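Local coordinates for protein bifunctional dTDP-4-dehydrorhamnose 3,5-epimerase/dTDP-4-dehydrorhamnose reductase (Arabidopsis thaliana, PDB 4QQR) that catalyses the 3,5-epimerisation of dTDP-4-keto-6-deoxyglucose and the NADPH-dependent reduction of the product to dTDP-beta-L-rhamnose, at residues Trp23-Ile37 against Leu200-Lys212. Sequence-based numbering, arbitrary orientation.
Sequences WIGGLLGKLCEAQGI and LDELLPISIEMAK. With SO4 (sulfate ion), chain H.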
loop_
_atom_site.group_PDB
_atom_site.type_symbol
_atom_site.label_atom_id
_atom_site.label_comp_id
_atom_site.label_asym_id
_atom_site.label_seq_id
_atom_site.Cartn_x
_atom_site.Cartn_y
_atom_site.Cartn_z
ATOM N N TRP A 23 10.558 -14.110 -16.040
ATOM C CA TRP A 23 11.970 -14.435 -16.196
ATOM C C TRP A 23 12.491 -15.274 -15.022
ATOM O O TRP A 23 12.862 -16.435 -15.194
ATOM C CB TRP A 23 12.792 -13.150 -16.401
ATOM C CG TRP A 23 14.251 -13.352 -16.809
ATOM C CD1 TRP A 23 14.838 -14.513 -17.227
ATOM C CD2 TRP A 23 15.287 -12.357 -16.824
ATOM N NE1 TRP A 23 16.168 -14.302 -17.503
ATOM C CE2 TRP A 23 16.468 -12.990 -17.265
ATOM C CE3 TRP A 23 15.327 -10.992 -16.519
ATOM C CZ2 TRP A 23 17.678 -12.308 -17.395
ATOM C CZ3 TRP A 23 16.527 -10.315 -16.648
ATOM C CH2 TRP A 23 17.690 -10.976 -17.077
ATOM N N ILE A 24 12.511 -14.689 -13.828
ATOM C CA ILE A 24 12.967 -15.385 -12.623
ATOM C C ILE A 24 12.178 -16.679 -12.292
ATOM O O ILE A 24 12.767 -17.725 -11.973
ATOM C CB ILE A 24 12.967 -14.409 -11.428
ATOM C CG1 ILE A 24 14.084 -13.385 -11.609
ATOM C CG2 ILE A 24 13.136 -15.142 -10.088
ATOM C CD1 ILE A 24 14.141 -12.353 -10.493
ATOM N N GLY A 25 10.853 -16.598 -12.374
ATOM C CA GLY A 25 9.995 -17.735 -12.084
ATOM C C GLY A 25 10.280 -18.920 -12.985
ATOM O O GLY A 25 10.267 -20.078 -12.543
ATOM N N GLY A 26 10.539 -18.621 -14.260
ATOM C CA GLY A 26 10.980 -19.626 -15.205
ATOM C C GLY A 26 12.337 -20.192 -14.836
ATOM O O GLY A 26 12.540 -21.407 -14.900
ATOM N N LEU A 27 13.263 -19.318 -14.448
ATOM C CA LEU A 27 14.617 -19.743 -14.090
ATOM C C LEU A 27 14.622 -20.614 -12.850
ATOM O O LEU A 27 15.347 -21.612 -12.786
ATOM C CB LEU A 27 15.543 -18.541 -13.896
ATOM C CG LEU A 27 15.821 -17.777 -15.196
ATOM C CD1 LEU A 27 16.759 -16.604 -14.940
ATOM C CD2 LEU A 27 16.368 -18.717 -16.293
ATOM N N LEU A 28 13.798 -20.226 -11.876
ATOM C CA LEU A 28 13.638 -20.978 -10.635
ATOM C C LEU A 28 13.272 -22.422 -10.901
ATOM O O LEU A 28 13.907 -23.328 -10.354
ATOM C CB LEU A 28 12.543 -20.363 -9.776
ATOM C CG LEU A 28 12.937 -19.144 -8.968
ATOM C CD1 LEU A 28 11.801 -18.785 -7.978
ATOM C CD2 LEU A 28 14.247 -19.442 -8.268
ATOM N N GLY A 29 12.238 -22.616 -11.732
ATOM C CA GLY A 29 11.715 -23.932 -12.055
ATOM C C GLY A 29 12.820 -24.825 -12.579
ATOM O O GLY A 29 12.953 -25.994 -12.181
ATOM N N LYS A 30 13.633 -24.250 -13.462
ATOM C CA LYS A 30 14.757 -24.962 -14.046
ATOM C C LYS A 30 15.808 -25.334 -13.004
ATOM O O LYS A 30 16.410 -26.386 -13.088
ATOM C CB LYS A 30 15.360 -24.157 -15.204
ATOM C CG LYS A 30 14.325 -23.842 -16.296
ATOM C CD LYS A 30 14.979 -23.610 -17.668
ATOM C CE LYS A 30 13.945 -23.627 -18.810
ATOM N NZ LYS A 30 13.073 -22.406 -18.844
ATOM N N LEU A 31 15.998 -24.490 -12.000
ATOM C CA LEU A 31 16.959 -24.799 -10.946
ATOM C C LEU A 31 16.509 -25.952 -10.052
ATOM O O LEU A 31 17.309 -26.799 -9.652
ATOM C CB LEU A 31 17.235 -23.556 -10.118
ATOM C CG LEU A 31 18.259 -22.637 -10.768
ATOM C CD1 LEU A 31 18.149 -21.237 -10.200
ATOM C CD2 LEU A 31 19.642 -23.203 -10.542
ATOM N N CYS A 32 15.219 -25.968 -9.742
ATOM C CA CYS A 32 14.622 -27.048 -8.980
ATOM C C CYS A 32 14.756 -28.362 -9.742
ATOM O O CYS A 32 14.998 -29.409 -9.137
ATOM C CB CYS A 32 13.149 -26.752 -8.696
ATOM S SG CYS A 32 12.847 -25.445 -7.474
ATOM N N GLU A 33 14.584 -28.310 -11.064
ATOM C CA GLU A 33 14.808 -29.499 -11.889
ATOM C C GLU A 33 16.246 -29.952 -11.716
ATOM O O GLU A 33 16.506 -31.106 -11.382
ATOM C CB GLU A 33 14.518 -29.240 -13.373
ATOM C CG GLU A 33 13.061 -29.397 -13.761
ATOM C CD GLU A 33 12.691 -28.594 -15.007
ATOM O OE1 GLU A 33 13.607 -28.161 -15.753
ATOM O OE2 GLU A 33 11.475 -28.386 -15.233
ATOM N N ALA A 34 17.171 -29.019 -11.916
ATOM C CA ALA A 34 18.590 -29.337 -11.934
ATOM C C ALA A 34 19.089 -29.819 -10.580
ATOM O O ALA A 34 20.047 -30.596 -10.518
ATOM C CB ALA A 34 19.401 -28.149 -12.419
ATOM N N GLN A 35 18.439 -29.372 -9.502
ATOM C CA GLN A 35 18.856 -29.761 -8.145
ATOM C C GLN A 35 18.026 -30.903 -7.565
ATOM O O GLN A 35 18.212 -31.277 -6.405
ATOM C CB GLN A 35 18.752 -28.585 -7.170
ATOM C CG GLN A 35 19.835 -27.537 -7.255
ATOM C CD GLN A 35 19.759 -26.574 -6.068
ATOM O OE1 GLN A 35 19.583 -26.999 -4.922
ATOM N NE2 GLN A 35 19.866 -25.274 -6.341
ATOM N N GLY A 36 17.085 -31.428 -8.344
ATOM C CA GLY A 36 16.226 -32.490 -7.855
ATOM C C GLY A 36 15.236 -32.068 -6.774
ATOM O O GLY A 36 14.896 -32.864 -5.896
ATOM N N ILE A 37 14.761 -30.827 -6.832
ATOM C CA ILE A 37 13.751 -30.377 -5.888
ATOM C C ILE A 37 12.351 -30.410 -6.506
ATOM O O ILE A 37 12.102 -29.843 -7.583
ATOM C CB ILE A 37 14.023 -28.942 -5.381
ATOM C CG1 ILE A 37 15.435 -28.822 -4.809
ATOM C CG2 ILE A 37 12.960 -28.511 -4.353
ATOM C CD1 ILE A 37 15.745 -27.435 -4.276
ATOM N N LEU A 200 21.677 -12.972 -11.827
ATOM C CA LEU A 200 20.696 -14.037 -11.555
ATOM C C LEU A 200 21.300 -15.442 -11.495
ATOM O O LEU A 200 20.880 -16.260 -10.690
ATOM C CB LEU A 200 19.561 -14.020 -12.578
ATOM C CG LEU A 200 18.694 -12.767 -12.630
ATOM C CD1 LEU A 200 17.652 -12.893 -13.734
ATOM C CD2 LEU A 200 18.046 -12.493 -11.264
ATOM N N ASP A 201 22.280 -15.716 -12.350
ATOM C CA ASP A 201 22.912 -17.031 -12.410
ATOM C C ASP A 201 23.592 -17.403 -11.098
ATOM O O ASP A 201 23.571 -18.566 -10.703
ATOM C CB ASP A 201 23.937 -17.079 -13.548
ATOM C CG ASP A 201 23.291 -17.046 -14.911
ATOM O OD1 ASP A 201 23.326 -18.087 -15.599
ATOM O OD2 ASP A 201 22.739 -15.986 -15.288
ATOM N N GLU A 202 24.212 -16.422 -10.440
ATOM C CA GLU A 202 24.794 -16.641 -9.115
ATOM C C GLU A 202 23.768 -16.491 -7.979
ATOM O O GLU A 202 23.727 -17.312 -7.062
ATOM C CB GLU A 202 25.968 -15.700 -8.871
ATOM C CG GLU A 202 26.575 -15.862 -7.491
ATOM C CD GLU A 202 27.686 -14.858 -7.226
ATOM O OE1 GLU A 202 27.777 -13.872 -7.991
ATOM O OE2 GLU A 202 28.470 -15.053 -6.267
ATOM N N LEU A 203 22.942 -15.447 -8.066
ATOM C CA LEU A 203 22.080 -15.045 -6.959
ATOM C C LEU A 203 20.803 -15.887 -6.812
ATOM O O LEU A 203 20.344 -16.147 -5.689
ATOM C CB LEU A 203 21.726 -13.559 -7.063
ATOM C CG LEU A 203 22.519 -12.580 -6.191
ATOM C CD1 LEU A 203 22.617 -13.117 -4.771
ATOM C CD2 LEU A 203 23.885 -12.343 -6.764
ATOM N N LEU A 204 20.238 -16.327 -7.932
ATOM C CA LEU A 204 19.056 -17.186 -7.869
ATOM C C LEU A 204 19.280 -18.505 -7.129
ATOM O O LEU A 204 18.444 -18.914 -6.334
ATOM C CB LEU A 204 18.427 -17.411 -9.246
ATOM C CG LEU A 204 17.605 -16.219 -9.731
ATOM C CD1 LEU A 204 16.735 -16.569 -10.931
ATOM C CD2 LEU A 204 16.758 -15.693 -8.587
ATOM N N PRO A 205 20.408 -19.175 -7.379
ATOM C CA PRO A 205 20.672 -20.337 -6.519
ATOM C C PRO A 205 20.689 -20.010 -5.018
ATOM O O PRO A 205 20.080 -20.737 -4.233
ATOM C CB PRO A 205 22.044 -20.811 -7.006
ATOM C CG PRO A 205 22.028 -20.442 -8.449
ATOM C CD PRO A 205 21.329 -19.124 -8.529
ATOM N N ILE A 206 21.365 -18.924 -4.644
ATOM C CA ILE A 206 21.432 -18.454 -3.258
ATOM C C ILE A 206 20.048 -18.237 -2.652
ATOM O O ILE A 206 19.811 -18.541 -1.491
ATOM C CB ILE A 206 22.266 -17.141 -3.170
ATOM C CG1 ILE A 206 23.770 -17.463 -3.268
ATOM C CG2 ILE A 206 21.917 -16.331 -1.903
ATOM C CD1 ILE A 206 24.652 -16.286 -3.624
ATOM N N SER A 207 19.121 -17.725 -3.450
ATOM C CA SER A 207 17.769 -17.519 -2.952
ATOM C C SER A 207 17.093 -18.843 -2.609
ATOM O O SER A 207 16.339 -18.907 -1.636
ATOM C CB SER A 207 16.920 -16.654 -3.900
ATOM O OG SER A 207 16.516 -17.362 -5.048
ATOM N N ILE A 208 17.363 -19.897 -3.379
ATOM C CA ILE A 208 16.872 -21.230 -3.000
ATOM C C ILE A 208 17.393 -21.581 -1.598
ATOM O O ILE A 208 16.662 -22.151 -0.773
ATOM C CB ILE A 208 17.297 -22.370 -3.986
ATOM C CG1 ILE A 208 16.887 -22.087 -5.442
ATOM C CG2 ILE A 208 16.744 -23.699 -3.535
ATOM C CD1 ILE A 208 15.462 -21.680 -5.639
ATOM N N GLU A 209 18.651 -21.222 -1.335
ATOM C CA GLU A 209 19.320 -21.552 -0.070
ATOM C C GLU A 209 18.776 -20.751 1.110
ATOM O O GLU A 209 18.784 -21.232 2.249
ATOM C CB GLU A 209 20.849 -21.364 -0.170
ATOM C CG GLU A 209 21.503 -22.252 -1.224
ATOM C CD GLU A 209 21.306 -23.744 -0.943
ATOM O OE1 GLU A 209 21.362 -24.121 0.263
ATOM O OE2 GLU A 209 21.088 -24.522 -1.919
ATOM N N MET A 210 18.316 -19.529 0.827
ATOM C CA MET A 210 17.756 -18.644 1.856
ATOM C C MET A 210 16.469 -19.232 2.375
ATOM O O MET A 210 16.238 -19.256 3.582
ATOM C CB MET A 210 17.524 -17.241 1.304
ATOM C CG MET A 210 18.821 -16.545 0.888
ATOM S SD MET A 210 18.595 -14.834 0.370
ATOM C CE MET A 210 18.421 -14.020 1.952
ATOM N N ALA A 211 15.648 -19.720 1.442
ATOM C CA ALA A 211 14.458 -20.506 1.754
ATOM C C ALA A 211 14.813 -21.712 2.628
ATOM O O ALA A 211 14.224 -21.905 3.693
ATOM C CB ALA A 211 13.770 -20.960 0.481
ATOM N N LYS A 212 15.776 -22.516 2.184
ATOM C CA LYS A 212 16.198 -23.671 2.963
ATOM C C LYS A 212 16.597 -23.293 4.397
ATOM O O LYS A 212 16.369 -24.062 5.322
ATOM C CB LYS A 212 17.327 -24.420 2.255
ATOM C CG LYS A 212 16.891 -25.244 1.022
ATOM C CD LYS A 212 18.110 -25.778 0.265
ATOM C CE LYS A 212 17.731 -26.882 -0.712
ATOM N NZ LYS A 212 18.777 -27.126 -1.783
HETATM S S SO4 H . 9.062 -10.600 -16.608
HETATM O O1 SO4 H . 9.969 -9.476 -16.349
HETATM O O2 SO4 H . 7.804 -10.310 -15.913
HETATM O O3 SO4 H . 9.646 -11.836 -16.085
HETATM O O4 SO4 H . 8.817 -10.785 -18.047
HETATM O O HOH W 1 20.737 -23.426 -4.370
#
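L204, L200 and I208 carry the face that helix 200-212 turns to helix 23-34, the two axes passing 10.4 Å apart at a signed crossing angle of -68°. L204 CD1 sits against L27 CB (3.8 Å), both of its methyls bear on I24 CG2, and its CB meets L31 CD1. One turn earlier, L200 splits its branches: CD2 packs on the side chain of I24, while CD1 stands over the six-membered ring of W23, 3.6 Å from its centroid and 9° off the normal, a CH-pi contact. With its CG anti to the backbone N (chi1 -170°), W23 swings its indole beneath that methyl. Replacing W23 by an alanine would probably leave L200 CD1 without its aromatic floor and open a gap beside R178 and S171. Both helices lie on one side of the parallel sheet of a Rossmann fold; W23 and I24 begin the first helix, after the opening strand 14-18, and probably contribute to the NADPH site, as in relatives. Further along, I208 CD1 reaches L28 CD2 (3.7 Å), its CG2 touches I37 CD1, and I208 and L28 both rest on F65 of strand 63-66. At the polar margin K212 NZ gives a weak hydrogen bond to Q35 OE1 (3.2 Å) and a long salt bridge to E209, while a water accepts from Q35 NE2 and donates to P205 O and E209 OE2.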